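Local coordinates for putative alpha-L-fucosidase (Bacteroides thetaiotaomicron, PDB 3EYP), which probably removes terminal alpha-L-fucose from glycans, as a putative alpha-L-fucosidase of glycoside hydrolase family 29 with a TIM-barrel-like catalytic domain, at residues D269-W279 and H305-L315. Numbering follows the deposited sequence.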
loop_
_atom_site.group_PDB
_atom_site.type_symbol
_atom_site.label_atom_id
_atom_site.label_comp_id
_atom_site.label_asym_id
_atom_site.label_seq_id
_atom_site.Cartn_x
_atom_site.Cartn_y
_atom_site.Cartn_z
ATOM N N ASP A 269 -0.388 -11.238 -21.591
ATOM C CA ASP A 269 -1.615 -10.434 -21.819
ATOM C C ASP A 269 -2.790 -11.297 -21.432
ATOM O O ASP A 269 -3.757 -10.809 -20.907
ATOM C CB ASP A 269 -1.809 -9.974 -23.263
ATOM C CG ASP A 269 -0.915 -8.813 -23.641
ATOM O OD1 ASP A 269 -0.182 -8.232 -22.781
ATOM O OD2 ASP A 269 -0.922 -8.491 -24.847
ATOM N N SER A 270 -2.689 -12.597 -21.634
ATOM C CA SER A 270 -3.848 -13.467 -21.351
ATOM C C SER A 270 -3.836 -13.963 -19.911
ATOM O O SER A 270 -4.611 -14.849 -19.570
ATOM C CB SER A 270 -3.817 -14.710 -22.228
ATOM O OG SER A 270 -2.480 -15.289 -22.137
ATOM N N ARG A 271 -2.922 -13.427 -19.109
ATOM C CA ARG A 271 -2.687 -13.918 -17.728
ATOM C C ARG A 271 -2.786 -12.825 -16.672
ATOM O O ARG A 271 -2.215 -12.927 -15.575
ATOM C CB ARG A 271 -1.299 -14.550 -17.614
ATOM C CG ARG A 271 -1.027 -15.714 -18.566
ATOM C CD ARG A 271 -1.739 -16.952 -18.121
ATOM N NE ARG A 271 -1.611 -17.975 -19.146
ATOM C CZ ARG A 271 -0.584 -18.828 -19.218
ATOM N NH1 ARG A 271 0.379 -18.785 -18.295
ATOM N NH2 ARG A 271 -0.534 -19.735 -20.190
ATOM N N VAL A 272 -3.440 -11.750 -17.024
ATOM C CA VAL A 272 -3.703 -10.677 -16.055
ATOM C C VAL A 272 -4.653 -11.182 -14.970
ATOM O O VAL A 272 -5.636 -11.893 -15.213
ATOM C CB VAL A 272 -4.327 -9.395 -16.712
ATOM C CG1 VAL A 272 -4.654 -8.349 -15.653
ATOM C CG2 VAL A 272 -3.398 -8.765 -17.795
ATOM N N LYS A 273 -4.364 -10.802 -13.755
ATOM C CA LYS A 273 -5.190 -11.212 -12.646
ATOM C C LYS A 273 -6.625 -10.788 -12.888
ATOM O O LYS A 273 -6.929 -9.712 -13.399
ATOM C CB LYS A 273 -4.635 -10.668 -11.321
ATOM C CG LYS A 273 -3.394 -11.450 -10.888
ATOM C CD LYS A 273 -2.693 -10.791 -9.712
ATOM C CE LYS A 273 -1.648 -11.718 -9.116
ATOM N NZ LYS A 273 -0.392 -11.550 -9.818
ATOM N N SER A 274 -7.522 -11.656 -12.459
ATOM C CA SER A 274 -8.949 -11.415 -12.654
ATOM C C SER A 274 -9.404 -10.389 -11.625
ATOM O O SER A 274 -8.737 -10.161 -10.650
ATOM C CB SER A 274 -9.728 -12.721 -12.480
ATOM O OG SER A 274 -9.700 -13.109 -11.103
ATOM N N VAL A 275 -10.550 -9.767 -11.881
ATOM C CA VAL A 275 -11.133 -8.794 -10.954
ATOM C C VAL A 275 -11.363 -9.427 -9.583
ATOM O O VAL A 275 -11.060 -8.820 -8.558
ATOM C CB VAL A 275 -12.467 -8.173 -11.517
ATOM C CG1 VAL A 275 -13.121 -7.211 -10.539
ATOM C CG2 VAL A 275 -12.185 -7.522 -12.862
ATOM N N ARG A 276 -11.875 -10.650 -9.597
ATOM C CA ARG A 276 -12.078 -11.421 -8.361
ATOM C C ARG A 276 -10.784 -11.642 -7.584
ATOM O O ARG A 276 -10.777 -11.514 -6.380
ATOM C CB ARG A 276 -12.761 -12.766 -8.592
ATOM C CG ARG A 276 -14.253 -12.655 -8.405
ATOM C CD ARG A 276 -15.001 -13.917 -8.850
ATOM N NE ARG A 276 -15.263 -14.863 -7.763
ATOM C CZ ARG A 276 -15.793 -14.550 -6.579
ATOM N NH1 ARG A 276 -16.092 -13.286 -6.260
ATOM N NH2 ARG A 276 -15.992 -15.515 -5.679
ATOM N N GLU A 277 -9.718 -11.966 -8.302
ATOM C CA GLU A 277 -8.370 -12.114 -7.714
ATOM C C GLU A 277 -7.899 -10.809 -7.076
ATOM O O GLU A 277 -7.380 -10.790 -5.963
ATOM C CB GLU A 277 -7.346 -12.622 -8.732
ATOM C CG GLU A 277 -7.551 -14.118 -8.966
ATOM C CD GLU A 277 -6.805 -14.737 -10.161
ATOM O OE1 GLU A 277 -6.580 -15.977 -10.081
ATOM O OE2 GLU A 277 -6.455 -14.058 -11.156
ATOM N N LEU A 278 -8.158 -9.700 -7.771
ATOM C CA LEU A 278 -7.723 -8.384 -7.273
ATOM C C LEU A 278 -8.540 -7.929 -6.050
ATOM O O LEU A 278 -8.055 -7.262 -5.159
ATOM C CB LEU A 278 -7.800 -7.340 -8.405
ATOM C CG LEU A 278 -6.743 -7.588 -9.509
ATOM C CD1 LEU A 278 -7.081 -6.674 -10.707
ATOM C CD2 LEU A 278 -5.260 -7.383 -8.946
ATOM N N TRP A 279 -9.806 -8.331 -6.052
ATOM C CA TRP A 279 -10.693 -8.062 -4.936
ATOM C C TRP A 279 -10.182 -8.813 -3.709
ATOM O O TRP A 279 -10.136 -8.286 -2.614
ATOM C CB TRP A 279 -12.141 -8.475 -5.291
ATOM C CG TRP A 279 -13.121 -8.515 -4.173
ATOM C CD1 TRP A 279 -13.967 -9.549 -3.878
ATOM C CD2 TRP A 279 -13.414 -7.477 -3.238
ATOM N NE1 TRP A 279 -14.769 -9.215 -2.807
ATOM C CE2 TRP A 279 -14.463 -7.936 -2.416
ATOM C CE3 TRP A 279 -12.917 -6.177 -3.037
ATOM C CZ2 TRP A 279 -14.986 -7.174 -1.385
ATOM C CZ3 TRP A 279 -13.428 -5.424 -2.008
ATOM C CH2 TRP A 279 -14.474 -5.920 -1.197
ATOM N N HIS A 305 -1.430 -1.947 -20.912
ATOM C CA HIS A 305 -2.337 -2.846 -21.629
ATOM C C HIS A 305 -3.800 -2.670 -21.185
ATOM O O HIS A 305 -4.164 -2.436 -20.001
ATOM C CB HIS A 305 -1.877 -4.326 -21.528
ATOM C CG HIS A 305 -2.640 -5.275 -22.392
ATOM N ND1 HIS A 305 -2.639 -5.190 -23.774
ATOM C CD2 HIS A 305 -3.379 -6.362 -22.078
ATOM C CE1 HIS A 305 -3.407 -6.152 -24.260
ATOM N NE2 HIS A 305 -3.848 -6.889 -23.254
ATOM N N SER A 306 -4.643 -2.851 -22.160
ATOM C CA SER A 306 -6.096 -2.756 -21.955
ATOM C C SER A 306 -6.656 -3.626 -20.865
ATOM O O SER A 306 -7.462 -3.214 -20.043
ATOM C CB SER A 306 -6.860 -3.016 -23.263
ATOM O OG SER A 306 -6.585 -4.250 -23.916
ATOM N N THR A 307 -6.234 -4.867 -20.844
ATOM C CA THR A 307 -6.790 -5.787 -19.835
ATOM C C THR A 307 -6.453 -5.302 -18.435
ATOM O O THR A 307 -7.284 -5.265 -17.526
ATOM C CB THR A 307 -6.320 -7.209 -20.072
ATOM O OG1 THR A 307 -6.678 -7.566 -21.393
ATOM C CG2 THR A 307 -6.982 -8.179 -19.094
ATOM N N ASP A 308 -5.216 -4.908 -18.260
ATOM C CA ASP A 308 -4.717 -4.450 -16.974
ATOM C C ASP A 308 -5.585 -3.303 -16.509
ATOM O O ASP A 308 -6.018 -3.205 -15.355
ATOM C CB ASP A 308 -3.263 -3.925 -17.111
ATOM C CG ASP A 308 -2.292 -4.957 -17.710
ATOM O OD1 ASP A 308 -2.719 -5.710 -18.589
ATOM O OD2 ASP A 308 -1.082 -4.996 -17.327
ATOM N N SER A 309 -5.784 -2.394 -17.441
ATOM C CA SER A 309 -6.575 -1.191 -17.192
ATOM C C SER A 309 -8.049 -1.498 -16.851
ATOM O O SER A 309 -8.671 -0.868 -15.931
ATOM C CB SER A 309 -6.498 -0.207 -18.363
ATOM O OG SER A 309 -5.211 0.379 -18.508
ATOM N N LEU A 310 -8.581 -2.457 -17.590
ATOM C CA LEU A 310 -9.995 -2.879 -17.447
ATOM C C LEU A 310 -10.257 -3.444 -16.050
ATOM O O LEU A 310 -11.190 -3.065 -15.359
ATOM C CB LEU A 310 -10.323 -3.980 -18.460
ATOM C CG LEU A 310 -11.758 -4.523 -18.404
ATOM C CD1 LEU A 310 -12.728 -3.394 -18.665
ATOM C CD2 LEU A 310 -11.892 -5.683 -19.378
ATOM N N HIS A 311 -9.432 -4.415 -15.682
ATOM C CA HIS A 311 -9.578 -5.114 -14.422
ATOM C C HIS A 311 -9.468 -4.218 -13.195
ATOM O O HIS A 311 -10.195 -4.396 -12.257
ATOM C CB HIS A 311 -8.613 -6.309 -14.348
ATOM C CG HIS A 311 -8.980 -7.415 -15.299
ATOM N ND1 HIS A 311 -8.414 -8.663 -15.259
ATOM C CD2 HIS A 311 -9.838 -7.425 -16.351
ATOM C CE1 HIS A 311 -8.917 -9.403 -16.237
ATOM N NE2 HIS A 311 -9.773 -8.669 -16.927
ATOM N N ALA A 312 -8.489 -3.310 -13.227
ATOM C CA ALA A 312 -8.336 -2.228 -12.266
ATOM C C ALA A 312 -9.546 -1.294 -12.208
ATOM O O ALA A 312 -10.009 -0.875 -11.119
ATOM C CB ALA A 312 -7.045 -1.399 -12.562
ATOM N N ALA A 313 -10.057 -0.951 -13.374
ATOM C CA ALA A 313 -11.280 -0.096 -13.426
ATOM C C ALA A 313 -12.507 -0.813 -12.805
ATOM O O ALA A 313 -13.270 -0.237 -12.050
ATOM C CB ALA A 313 -11.595 0.396 -14.889
ATOM N N LEU A 314 -12.662 -2.079 -13.135
ATOM C CA LEU A 314 -13.779 -2.887 -12.616
ATOM C C LEU A 314 -13.628 -3.102 -11.096
ATOM O O LEU A 314 -14.592 -3.082 -10.355
ATOM C CB LEU A 314 -13.877 -4.232 -13.344
ATOM C CG LEU A 314 -14.215 -4.147 -14.845
ATOM C CD1 LEU A 314 -14.135 -5.519 -15.572
ATOM C CD2 LEU A 314 -15.571 -3.450 -15.029
ATOM N N LEU A 315 -12.405 -3.329 -10.630
ATOM C CA LEU A 315 -12.190 -3.437 -9.174
ATOM C C LEU A 315 -12.697 -2.170 -8.493
ATOM O O LEU A 315 -13.318 -2.215 -7.429
ATOM C CB LEU A 315 -10.721 -3.703 -8.849
ATOM C CG LEU A 315 -10.251 -3.677 -7.385
ATOM C CD1 LEU A 315 -10.850 -4.773 -6.546
ATOM C CD2 LEU A 315 -8.732 -3.698 -7.380
#
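Val272 and Val275 drop onto the flank of helix 306-323, straddling the imidazole of His311, where two outer helices of the TIM-barrel-like fucosidase domain meet. Helices 275-283 and 306-323 flank strand 291-295 in the chain; the axes of the short segments come within 9.2 Å. His311 is the main bump: its ring stands up from the helix into the hollow between the two valines, under the extended backbone of Lys273 and Ser274. There ND1 donates to Lys273 O at 2.6 Å, with the oxygen close to the ring plane and the hydrogen bond nearly straight (165°), which probably holds the ring's rotation. Just beyond, Ser274 and Glu277 form a capping box that starts helix 275-283. Val275 fills the next hollow: CG1, anti to its backbone N (chi1 177°), lies against the backbone of Leu315, while CG2 rests on Leu314 CB at 3.7 Å. Leu278 CD1 packs on His311 CB from the other helix, and Leu315 reaches back, CD2 against Leu278 CB and CD1 3.7 Å from Trp279 CA. At the opposite end of the contact the Asp269 carboxylate lies nearly parallel over one face of the His305 ring, its CG offset toward the rim near NE2, the planes only 9° apart and OD2 3.5 Å from CE1. Arg259 makes salt bridges to both Asp269 and Asp308, which probably offsets the closeness of these two acids. An alanine in place of His305 would take away the ring under that carboxylate and would probably leave Asp269 freer to shift against Arg259. Between the two histidines, Val272 settles over Thr307 and Asp308: CB meets Thr307 CG2 at 3.8 Å, and CG2 comes to 3.2 Å from Asp308 OD1.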